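Local coordinates for protein alpha,alpha-trehalose-phosphate synthase (UDP-forming) (Burkholderia xenovorans, PDB 5HXA) that belongs to glycosyltransferase family 20 and has the two-domain GT-B architecture of its clan, assembled here as a dimer, at residues A[90-95]-A[104-109]; A[164-169]-A[199-204]; A[232-237]-A[447-452]; A[267-272]-A[302-307]. All coordinates share one frame; numbering follows the deposited sequence. Where two conformers were deposited one is given.

Contact 1 (A[90-95]-A[104-109])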
# COMPACT_ATOMS: atom_id res chain seq x y z
N ASN A 90 -6.48 16.58 -1.38
CA ASN A 90 -5.46 16.25 -2.36
C ASN A 90 -4.13 15.83 -1.76
O ASN A 90 -3.36 15.13 -2.44
CB ASN A 90 -5.28 17.43 -3.32
CG ASN A 90 -6.44 17.54 -4.28
OD1 ASN A 90 -7.16 16.56 -4.50
ND2 ASN A 90 -6.65 18.72 -4.84
N ALA A 91 -3.82 16.21 -0.53
CA ALA A 91 -2.57 15.79 0.09
C ALA A 91 -2.73 14.63 1.06
O ALA A 91 -1.72 14.06 1.48
CB ALA A 91 -1.90 16.98 0.80
N THR A 92 -3.96 14.26 1.43
CA THR A 92 -4.18 13.11 2.29
C THR A 92 -4.99 12.03 1.58
O THR A 92 -4.49 10.92 1.40
CB THR A 92 -4.89 13.51 3.59
OG1 THR A 92 -4.14 14.56 4.23
CG2 THR A 92 -5.00 12.31 4.55
N LEU A 93 -6.22 12.33 1.16
CA LEU A 93 -7.08 11.29 0.59
C LEU A 93 -6.55 10.79 -0.75
O LEU A 93 -6.44 9.58 -0.97
CB LEU A 93 -8.52 11.81 0.45
CG LEU A 93 -9.26 12.15 1.74
CD1 LEU A 93 -10.68 12.65 1.44
CD2 LEU A 93 -9.30 10.96 2.70
N TRP A 94 -6.23 11.71 -1.66
CA TRP A 94 -5.81 11.30 -3.00
C TRP A 94 -4.62 10.34 -2.98
O TRP A 94 -4.73 9.25 -3.56
CB TRP A 94 -5.52 12.52 -3.88
CG TRP A 94 -4.96 12.10 -5.23
CD1 TRP A 94 -3.65 11.81 -5.54
CD2 TRP A 94 -5.71 11.90 -6.42
NE1 TRP A 94 -3.55 11.44 -6.86
CE2 TRP A 94 -4.79 11.50 -7.43
CE3 TRP A 94 -7.06 12.03 -6.75
CZ2 TRP A 94 -5.20 11.23 -8.73
CZ3 TRP A 94 -7.46 11.76 -8.05
CH2 TRP A 94 -6.53 11.37 -9.03
N PRO A 95 -3.48 10.66 -2.35
CA PRO A 95 -2.37 9.68 -2.38
C PRO A 95 -2.70 8.37 -1.69
O PRO A 95 -2.35 7.30 -2.21
CB PRO A 95 -1.22 10.43 -1.68
CG PRO A 95 -1.86 11.51 -0.89
CD PRO A 95 -3.08 11.92 -1.68
N SER A 104 1.34 10.59 1.51
CA SER A 104 0.28 11.28 2.22
C SER A 104 0.85 12.05 3.41
O SER A 104 1.85 11.67 4.00
CB SER A 104 -0.76 10.27 2.71
OG SER A 104 -1.89 10.89 3.32
N ARG A 105 0.19 13.15 3.74
CA ARG A 105 0.51 13.91 4.94
C ARG A 105 -0.80 14.27 5.61
O ARG A 105 -1.75 14.67 4.94
CB ARG A 105 1.32 15.18 4.61
CG ARG A 105 2.68 14.91 3.97
CD ARG A 105 3.65 14.18 4.91
NE ARG A 105 4.97 14.00 4.31
CZ ARG A 105 5.31 12.99 3.52
NH1 ARG A 105 4.43 12.04 3.23
NH2 ARG A 105 6.54 12.91 3.02
N TYR A 106 -0.85 14.12 6.93
CA TYR A 106 -2.07 14.41 7.67
C TYR A 106 -1.85 15.62 8.56
O TYR A 106 -0.82 15.73 9.24
CB TYR A 106 -2.52 13.22 8.51
CG TYR A 106 -3.74 13.56 9.35
CD1 TYR A 106 -4.97 13.79 8.75
CD2 TYR A 106 -3.64 13.71 10.73
CE1 TYR A 106 -6.09 14.14 9.50
CE2 TYR A 106 -4.74 14.05 11.49
CZ TYR A 106 -5.96 14.26 10.87
OH TYR A 106 -7.06 14.61 11.61
N ASP A 107 -2.82 16.53 8.56
CA ASP A 107 -2.77 17.70 9.42
C ASP A 107 -4.16 17.95 9.99
O ASP A 107 -5.14 18.04 9.24
CB ASP A 107 -2.27 18.92 8.65
CG ASP A 107 -2.14 20.15 9.54
OD1 ASP A 107 -1.11 20.27 10.24
OD2 ASP A 107 -3.07 20.97 9.54
N ARG A 108 -4.23 18.05 11.31
CA ARG A 108 -5.53 18.20 11.97
C ARG A 108 -6.26 19.45 11.50
O ARG A 108 -7.49 19.44 11.38
CB ARG A 108 -5.35 18.28 13.48
CG ARG A 108 -5.11 16.98 14.14
CD ARG A 108 -4.89 17.25 15.61
NE ARG A 108 -4.68 16.01 16.34
CZ ARG A 108 -4.34 15.96 17.62
NH1 ARG A 108 -4.15 17.09 18.31
NH2 ARG A 108 -4.17 14.79 18.20
N GLN A 109 -5.53 20.55 11.29
CA GLN A 109 -6.19 21.80 10.90
C GLN A 109 -6.77 21.68 9.50
O GLN A 109 -7.86 22.20 9.23
CB GLN A 109 -5.23 22.97 10.98
CG GLN A 109 -4.97 23.46 12.40
CD GLN A 109 -4.29 22.41 13.25
OE1 GLN A 109 -4.72 22.13 14.37
NE2 GLN A 109 -3.22 21.82 12.72
O HOH W 1 -4.42 16.74 5.98

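Contact 2 (A[164-169]-A[199-204])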
# COMPACT_ATOMS: atom_id res chain seq x y z
N ILE A 164 -12.48 7.50 -7.69
CA ILE A 164 -11.13 6.97 -7.53
C ILE A 164 -11.22 5.67 -6.73
O ILE A 164 -12.31 5.33 -6.25
CB ILE A 164 -10.22 8.03 -6.88
CG1 ILE A 164 -10.65 8.33 -5.45
CG2 ILE A 164 -10.20 9.33 -7.72
CD1 ILE A 164 -9.61 9.17 -4.67
N PRO A 165 -10.14 4.88 -6.58
CA PRO A 165 -10.25 3.64 -5.80
C PRO A 165 -10.63 3.91 -4.35
O PRO A 165 -10.38 4.98 -3.80
CB PRO A 165 -8.84 3.03 -5.88
CG PRO A 165 -8.17 3.72 -7.05
CD PRO A 165 -8.77 5.10 -7.08
N PHE A 166 -11.22 2.89 -3.71
CA PHE A 166 -11.41 2.91 -2.26
C PHE A 166 -10.46 1.90 -1.64
O PHE A 166 -10.63 0.69 -1.86
CB PHE A 166 -12.86 2.61 -1.86
CG PHE A 166 -13.14 2.92 -0.40
CD1 PHE A 166 -13.39 4.23 0.00
CD2 PHE A 166 -13.07 1.92 0.57
CE1 PHE A 166 -13.62 4.54 1.35
CE2 PHE A 166 -13.28 2.22 1.92
CZ PHE A 166 -13.57 3.55 2.31
N PRO A 167 -9.45 2.33 -0.89
CA PRO A 167 -8.38 1.41 -0.50
C PRO A 167 -8.83 0.42 0.56
O PRO A 167 -9.69 0.72 1.39
CB PRO A 167 -7.29 2.35 0.03
CG PRO A 167 -8.07 3.51 0.64
CD PRO A 167 -9.23 3.70 -0.36
N VAL A 168 -8.22 -0.76 0.53
CA VAL A 168 -8.58 -1.84 1.45
C VAL A 168 -8.28 -1.40 2.88
O VAL A 168 -7.53 -0.43 3.08
CB VAL A 168 -7.84 -3.15 1.09
CG1 VAL A 168 -8.35 -3.70 -0.27
CG2 VAL A 168 -6.36 -2.93 1.06
N PRO A 169 -8.87 -2.05 3.90
CA PRO A 169 -8.72 -1.57 5.28
C PRO A 169 -7.29 -1.36 5.76
O PRO A 169 -7.03 -0.36 6.44
CB PRO A 169 -9.43 -2.66 6.10
CG PRO A 169 -10.54 -3.11 5.18
CD PRO A 169 -9.90 -3.10 3.79
N ARG A 199 -16.02 -1.79 -3.94
CA ARG A 199 -17.18 -2.06 -3.10
C ARG A 199 -16.82 -3.03 -1.98
O ARG A 199 -17.20 -2.82 -0.82
CB ARG A 199 -18.33 -2.63 -3.94
CG ARG A 199 -19.55 -3.02 -3.08
CD ARG A 199 -20.35 -4.16 -3.70
NE ARG A 199 -19.47 -5.23 -4.17
CZ ARG A 199 -18.94 -6.18 -3.40
NH1 ARG A 199 -19.19 -6.20 -2.10
NH2 ARG A 199 -18.15 -7.09 -3.93
N GLN A 200 -16.11 -4.10 -2.31
CA GLN A 200 -15.75 -5.08 -1.30
C GLN A 200 -14.81 -4.49 -0.26
O GLN A 200 -14.92 -4.81 0.93
CB GLN A 200 -15.14 -6.33 -1.94
CG GLN A 200 -14.98 -7.51 -0.97
CD GLN A 200 -16.31 -7.95 -0.37
OE1 GLN A 200 -17.27 -8.21 -1.09
NE2 GLN A 200 -16.36 -8.03 0.96
N SER A 201 -13.90 -3.60 -0.68
CA SER A 201 -13.01 -2.91 0.25
C SER A 201 -13.81 -2.14 1.30
O SER A 201 -13.49 -2.17 2.50
CB SER A 201 -12.10 -1.97 -0.53
OG SER A 201 -11.45 -1.07 0.33
N PHE A 202 -14.83 -1.40 0.86
CA PHE A 202 -15.66 -0.62 1.77
C PHE A 202 -16.43 -1.54 2.72
O PHE A 202 -16.44 -1.33 3.93
CB PHE A 202 -16.63 0.24 0.96
CG PHE A 202 -17.56 1.09 1.78
CD1 PHE A 202 -17.12 2.30 2.32
CD2 PHE A 202 -18.88 0.72 1.97
CE1 PHE A 202 -17.99 3.10 3.06
CE2 PHE A 202 -19.75 1.51 2.70
CZ PHE A 202 -19.31 2.70 3.25
N VAL A 203 -17.07 -2.57 2.17
CA VAL A 203 -17.85 -3.48 2.99
C VAL A 203 -16.94 -4.26 3.94
O VAL A 203 -17.30 -4.51 5.10
CB VAL A 203 -18.67 -4.41 2.09
CG1 VAL A 203 -19.33 -5.51 2.92
CG2 VAL A 203 -19.73 -3.60 1.32
N ASP A 204 -15.73 -4.62 3.49
CA ASP A 204 -14.78 -5.29 4.38
C ASP A 204 -14.47 -4.44 5.60
O ASP A 204 -14.35 -4.96 6.72
CB ASP A 204 -13.48 -5.60 3.64
CG ASP A 204 -13.55 -6.88 2.81
OD1 ASP A 204 -14.54 -7.64 2.94
OD2 ASP A 204 -12.61 -7.12 2.03
O HOH W 2 -11.46 -0.27 3.38

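Contact 3 (A[232-237]-A[447-452])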
# COMPACT_ATOMS: atom_id res chain seq x y z
N TYR A 232 -20.64 0.73 -9.99
CA TYR A 232 -21.22 1.28 -11.21
C TYR A 232 -20.07 1.82 -12.05
O TYR A 232 -19.75 3.02 -11.98
CB TYR A 232 -22.24 2.38 -10.93
CG TYR A 232 -23.28 2.08 -9.86
CD1 TYR A 232 -22.96 2.13 -8.51
CD2 TYR A 232 -24.61 1.80 -10.21
CE1 TYR A 232 -23.92 1.88 -7.52
CE2 TYR A 232 -25.58 1.56 -9.24
CZ TYR A 232 -25.23 1.60 -7.90
OH TYR A 232 -26.19 1.36 -6.93
N PRO A 233 -19.42 0.98 -12.85
CA PRO A 233 -18.23 1.44 -13.59
C PRO A 233 -18.62 2.48 -14.63
O PRO A 233 -19.53 2.26 -15.43
CB PRO A 233 -17.68 0.15 -14.23
CG PRO A 233 -18.86 -0.77 -14.31
CD PRO A 233 -19.73 -0.44 -13.11
N ILE A 234 -17.92 3.61 -14.61
CA ILE A 234 -18.29 4.70 -15.51
C ILE A 234 -17.90 4.33 -16.93
O ILE A 234 -16.84 3.73 -17.18
CB ILE A 234 -17.66 6.03 -15.04
CG1 ILE A 234 -18.26 7.21 -15.81
CG2 ILE A 234 -16.15 6.04 -15.23
CD1 ILE A 234 -17.86 8.57 -15.24
N GLY A 235 -18.78 4.64 -17.88
CA GLY A 235 -18.57 4.32 -19.27
C GLY A 235 -18.34 5.55 -20.13
O GLY A 235 -18.12 6.66 -19.64
N ILE A 236 -18.39 5.33 -21.44
CA ILE A 236 -18.26 6.37 -22.44
C ILE A 236 -19.42 6.22 -23.43
O ILE A 236 -20.27 5.35 -23.27
CB ILE A 236 -16.91 6.31 -23.19
CG1 ILE A 236 -16.79 5.00 -23.97
CG2 ILE A 236 -15.75 6.47 -22.21
CD1 ILE A 236 -15.62 4.99 -24.96
N TYR A 237 -19.44 7.08 -24.44
CA TYR A 237 -20.30 6.91 -25.61
C TYR A 237 -19.42 6.48 -26.77
O TYR A 237 -18.91 7.34 -27.51
CB TYR A 237 -21.06 8.20 -25.94
CG TYR A 237 -22.11 8.56 -24.91
CD1 TYR A 237 -23.20 7.74 -24.67
CD2 TYR A 237 -22.00 9.74 -24.16
CE1 TYR A 237 -24.17 8.06 -23.73
CE2 TYR A 237 -22.97 10.08 -23.21
CZ TYR A 237 -24.04 9.23 -23.00
OH TYR A 237 -25.00 9.56 -22.07
N ASN A 447 -22.54 -1.23 -21.86
CA ASN A 447 -22.45 -0.51 -20.59
C ASN A 447 -21.95 0.90 -20.82
O ASN A 447 -20.94 1.32 -20.24
CB ASN A 447 -21.56 -1.29 -19.62
CG ASN A 447 -22.05 -2.73 -19.45
OD1 ASN A 447 -21.40 -3.68 -19.91
ND2 ASN A 447 -23.22 -2.89 -18.86
N ASN A 448 -22.67 1.66 -21.64
CA ASN A 448 -22.25 3.00 -22.00
C ASN A 448 -22.60 3.97 -20.87
O ASN A 448 -23.22 3.62 -19.87
CB ASN A 448 -22.89 3.42 -23.33
CG ASN A 448 -24.41 3.54 -23.25
OD1 ASN A 448 -24.95 4.36 -22.52
ND2 ASN A 448 -25.11 2.72 -24.03
N LEU A 449 -22.20 5.23 -21.06
CA LEU A 449 -22.34 6.23 -20.00
C LEU A 449 -23.80 6.43 -19.58
O LEU A 449 -24.06 6.71 -18.40
CB LEU A 449 -21.74 7.56 -20.47
CG LEU A 449 -21.63 8.68 -19.45
CD1 LEU A 449 -20.88 8.22 -18.22
CD2 LEU A 449 -20.92 9.87 -20.11
N SER A 450 -24.75 6.30 -20.51
CA SER A 450 -26.16 6.44 -20.12
C SER A 450 -26.58 5.33 -19.17
O SER A 450 -27.34 5.56 -18.23
CB SER A 450 -27.07 6.44 -21.35
OG SER A 450 -26.96 7.66 -22.05
N VAL A 451 -26.10 4.10 -19.41
CA VAL A 451 -26.41 2.99 -18.52
C VAL A 451 -25.87 3.27 -17.12
O VAL A 451 -26.57 3.06 -16.12
CB VAL A 451 -25.85 1.66 -19.09
CG1 VAL A 451 -26.00 0.53 -18.06
CG2 VAL A 451 -26.57 1.30 -20.38
N TRP A 452 -24.65 3.77 -17.04
CA TRP A 452 -24.07 4.15 -15.75
C TRP A 452 -24.97 5.12 -15.00
O TRP A 452 -25.33 4.89 -13.84
CB TRP A 452 -22.69 4.77 -15.98
CG TRP A 452 -22.06 5.36 -14.76
CD1 TRP A 452 -21.42 4.68 -13.77
CD2 TRP A 452 -21.99 6.75 -14.40
NE1 TRP A 452 -20.96 5.56 -12.81
CE2 TRP A 452 -21.30 6.83 -13.18
CE3 TRP A 452 -22.45 7.93 -15.00
CZ2 TRP A 452 -21.05 8.05 -12.53
CZ3 TRP A 452 -22.19 9.15 -14.36
CH2 TRP A 452 -21.50 9.19 -13.14
O HOH W 3 -19.34 0.89 -17.92
O HOH W 4 -18.60 2.47 -22.19

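Contact 4 (A[267-272]-A[302-307])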
# COMPACT_ATOMS: atom_id res chain seq x y z
N ILE A 267 3.22 4.72 -30.75
CA ILE A 267 2.66 4.34 -29.45
C ILE A 267 2.23 5.61 -28.75
O ILE A 267 3.03 6.53 -28.56
CB ILE A 267 3.68 3.58 -28.59
CG1 ILE A 267 4.25 2.37 -29.33
CG2 ILE A 267 3.03 3.15 -27.27
CD1 ILE A 267 5.45 1.73 -28.61
N MET A 268 0.96 5.69 -28.37
CA MET A 268 0.40 6.91 -27.81
C MET A 268 0.07 6.69 -26.33
O MET A 268 -0.59 5.70 -25.98
CB MET A 268 -0.84 7.34 -28.59
CG MET A 268 -1.57 8.50 -27.98
SD MET A 268 -0.59 10.00 -28.14
CE MET A 268 -0.68 10.26 -29.91
N SER A 269 0.51 7.62 -25.49
CA SER A 269 0.30 7.56 -24.05
C SER A 269 -0.13 8.94 -23.60
O SER A 269 0.55 9.93 -23.89
CB SER A 269 1.60 7.09 -23.37
OG SER A 269 1.52 7.17 -21.96
N VAL A 270 -1.28 9.04 -22.94
CA VAL A 270 -1.83 10.33 -22.52
C VAL A 270 -2.26 10.19 -21.06
O VAL A 270 -3.08 9.33 -20.74
CB VAL A 270 -3.03 10.76 -23.39
CG1 VAL A 270 -3.58 12.11 -22.94
CG2 VAL A 270 -2.65 10.79 -24.88
N ASP A 271 -1.70 11.02 -20.18
CA ASP A 271 -2.20 11.01 -18.82
C ASP A 271 -1.73 12.25 -18.09
O ASP A 271 -0.76 12.91 -18.46
CB ASP A 271 -1.81 9.73 -18.06
CG ASP A 271 -3.03 8.82 -17.76
OD1 ASP A 271 -4.09 9.34 -17.36
OD2 ASP A 271 -2.93 7.58 -17.92
N ARG A 272 -2.51 12.59 -17.08
CA ARG A 272 -2.11 13.66 -16.19
C ARG A 272 -0.80 13.25 -15.51
O ARG A 272 -0.50 12.06 -15.38
CB ARG A 272 -3.20 13.91 -15.15
CG ARG A 272 -3.42 15.38 -14.81
CD ARG A 272 -4.61 15.51 -13.88
NE ARG A 272 -4.82 14.27 -13.14
CZ ARG A 272 -4.36 14.05 -11.91
NH1 ARG A 272 -3.69 14.99 -11.26
NH2 ARG A 272 -4.59 12.88 -11.33
N LEU A 302 7.41 6.74 -29.24
CA LEU A 302 6.48 6.90 -28.14
C LEU A 302 6.14 8.38 -28.00
O LEU A 302 7.03 9.20 -27.74
CB LEU A 302 7.08 6.37 -26.84
CG LEU A 302 6.30 6.68 -25.57
CD1 LEU A 302 4.91 5.99 -25.59
CD2 LEU A 302 7.13 6.23 -24.36
N VAL A 303 4.87 8.72 -28.15
CA VAL A 303 4.41 10.07 -27.83
C VAL A 303 3.76 10.01 -26.45
O VAL A 303 2.86 9.20 -26.22
CB VAL A 303 3.44 10.61 -28.89
CG1 VAL A 303 2.78 11.89 -28.38
CG2 VAL A 303 4.19 10.91 -30.19
N GLN A 304 4.25 10.83 -25.53
CA GLN A 304 3.65 10.99 -24.21
C GLN A 304 3.12 12.40 -24.12
O GLN A 304 3.89 13.37 -24.11
CB GLN A 304 4.66 10.75 -23.09
CG GLN A 304 4.08 11.10 -21.71
CD GLN A 304 3.05 10.06 -21.26
OE1 GLN A 304 3.36 8.87 -21.20
NE2 GLN A 304 1.82 10.50 -20.98
N ILE A 305 1.80 12.53 -24.03
CA ILE A 305 1.15 13.79 -23.74
C ILE A 305 0.83 13.80 -22.25
O ILE A 305 0.17 12.89 -21.74
CB ILE A 305 -0.12 13.97 -24.58
CG1 ILE A 305 0.27 14.06 -26.07
CG2 ILE A 305 -0.90 15.19 -24.14
CD1 ILE A 305 -0.88 13.83 -27.02
N ALA A 306 1.32 14.82 -21.54
CA ALA A 306 1.15 14.90 -20.09
C ALA A 306 0.77 16.33 -19.74
O ALA A 306 1.63 17.18 -19.50
CB ALA A 306 2.41 14.46 -19.34
N PRO A 307 -0.53 16.63 -19.72
CA PRO A 307 -0.98 18.01 -19.53
C PRO A 307 -0.50 18.57 -18.21
O PRO A 307 -0.23 17.82 -17.26
CB PRO A 307 -2.51 17.89 -19.56
CG PRO A 307 -2.77 16.63 -20.31
CD PRO A 307 -1.65 15.70 -19.94

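Contact 1 (A[90-95]-A[104-109])
Thr92 meets the Tyr106 ring at its rim, with CG2 near the ring plane and 4.5 Å from CD1; over one face, offset toward the rim, lies the backbone N of Arg108. The setting is a helix-to-helix connection of the GT-B N-terminal domain, in which helix 78-97 is followed by a loop that runs back along its side before helix 108-126 starts at the N-cap Asp107. The Tyr106 ring also packs on Phe88 of the first helix and on Phe413 of the second subunit.

The connection illustrates how a helix irregularity frees backbone groups for tertiary bonding. A wider pi-type turn at 90-93 precedes a kink at Pro95, whose nitrogen carries no hydrogen to give to the preceding turn. Ala91 O instead accepts from Arg105 N at 3.1 Å in a fairly straight bond (164° at the hydrogen), with Ser104 CA as a CA-H...O neighbour. Pro95 CG rests 3.8 Å from Ser104 CA. Ser104 OG lies 3.2 Å from Thr92 O and also forms a weak hydrogen bond with Thr96 OG1, so its proton is not settled.

In Thr92, OG1 stands anti to the carbonyl carbon (chi1 -54°) and appears to donate to Arg105 O, although the modelled 2.5 Å is doubtfully short. The same hydroxyl accepts from a water 2.8 Å away, which in turn accepts from Asp107 N at 3.0 Å.

Contact 2 (A[164-169]-A[199-204])
Val168 and Ser201 bring the two backbones closest, their CA atoms 4.7 Å apart, where the extended, proline-rich chain 164-169 passes the side of a regular helical turn in 199-204. Both pieces belong to the N-terminal Rossmann-like domain of the GT-B fold. The loop leaves strand 158-161 and ends at Val168, the N-cap of the short helix 169-172, while helix 196-208 follows strand 190-193, the parallel neighbour of 158-161 in the sheet. The contact is a case of two consecutive strand-to-helix connections packing together beyond the C-terminal ends of two neighbouring parallel strands.

A water bridges the two backbones, donating to Pro167 O at 2.8 Å and to Ser201 O at 2.9 Å. The Ser201 side chain points at the loop. In the conformer described, one of two, OG is anti to the backbone N (chi1 167°) and lies 2.9 Å from Phe166 O and 2.7 Å from Pro167 O, two carbonyls that compete for a single proton; which of them receives it is not settled.

Beside this polar point sits an aromatic pair. Phe202 turns its edge toward the face of Phe166 in a T-shaped stack, with centroids 5.5 Å apart and planes at 74°; CD1 of Phe202 is the atom that reaches over the Phe166 face. Phe193 meets both rings, and Met185 of helix 178-185 touches both. Further along the helix, Asp204 directs its carboxylate to a salt bridge with Arg208 of the second subunit, while its CB lies 4.1 Å from Pro169 CG.

Contact 3 (A[232-237]-A[447-452])
Leu449 points its CB toward the chain 232-237, over one face of the Tyr237 ring in a CH-pi contact, 4.0 Å from the centroid and 17° off the ring normal. With CG anti to the backbone N (chi1 -173°), the side chain then passes Gly235 O, and its two methyls part: CD1 lies 3.5 Å from Gly235 O and 3.7 Å from Ile234 CG1, whereas CD2 meets Tyr237 CE2. The N-H of Leu449, in the first turn of the helix, donates to Ile236 O at 2.9 Å, approaching from above the carbonyl plane.

This is an interdomain junction of the kind expected in a GT-B enzyme. Segment 232-237 leaves the last parallel strand of the N-terminal sheet on its way to the C-terminal domain, and 447-452 is where the chain breaks between helices 430-446 and 449-461 and returns toward the N-terminal domain. Asn448 caps the returning helix, with OD1 accepting weakly from Ser450 N and Val451 N, while its ND2 bonds to Arg445 O at the end of the preceding helix.

At the rim of the Tyr237 ring, OH and Ser450 OG share a hydrogen bond of 2.7 Å in which either may donate. On the next turn Trp452 lays its five-membered ring against Ile234 CA, 3.9 Å from the centroid, while Tyr232 O sits at the indole edge and Ile234 CG1 stands 4.0 Å from Trp452 CD2.

Contact 4 (A[267-272]-A[302-307])
Ile267 and Leu302 open four parallel bridges between strands 267-270 and 302-305, whose axes approach to 4.7 Å at an angle of 14°. The bonds alternate as parallel pairing requires: Ile267 O accepts from Val303 N, Ser269 N gives to Val303 O, Ser269 O takes Ile305 N at 2.9 Å, and Asp271 N extends the ladder past the strand end to Ile305 O.

On the face with Ile267 and Leu302, Ser269 OG donates to Gln304 OE1 at 2.6 Å, coming in tilted from the amide carbonyl plane. A bend at chi2 (73°) turns Gln304 forward along its own strand, where NE2 reaches Ile305 O of the next residue at 3.0 Å from above that carbonyl plane. Ile305 O thus has two donors, one at the end of the ladder and one over it.

The pair forms the sheet portion of a beta-alpha-beta crossover in the Rossmann-like C-terminal domain, with helix 279-292 as the connection. That helix covers the Ser269 face: Phe286 touches Ile267 and Leu302, and Arg282 NH1 bonds Ser269 OG.

On the other face the side chains of this pair are apolar. Met268, bent at chi2 and chi3, brings SD 3.9 Å from Val303 CG1 and 4.0 Å from Ile305 CD1, and Val270 CG2 lies alongside Ile305 CB. Past the strands, Pro307 CD comes within 3.3 Å of Asp271 O.

Overall arrangement
Contacts 1 and 2 lie in the N-terminal domain, contact 4 in the C-terminal sheet, and contact 3 where the chain passes between the two. Contacts 2 and 4 are buried; 1 and 3 are only partly so, and the second subunit reaches 1 and 2 alone. The chemistry follows: ladder bonds in contact 4, CH-pi packing in contact 3, a T-shaped pair beside a serine hydroxyl in contact 2, and helix-to-loop bonds in contact 1. Trp94 connects three of them, packing on Ile164 of contact 2 and, across the domains, on Arg272 of contact 4. Contact 3 touches none of the others; its nearest atoms are about 7 Å from contact 2 and about 13 Å from contacts 1 and 4.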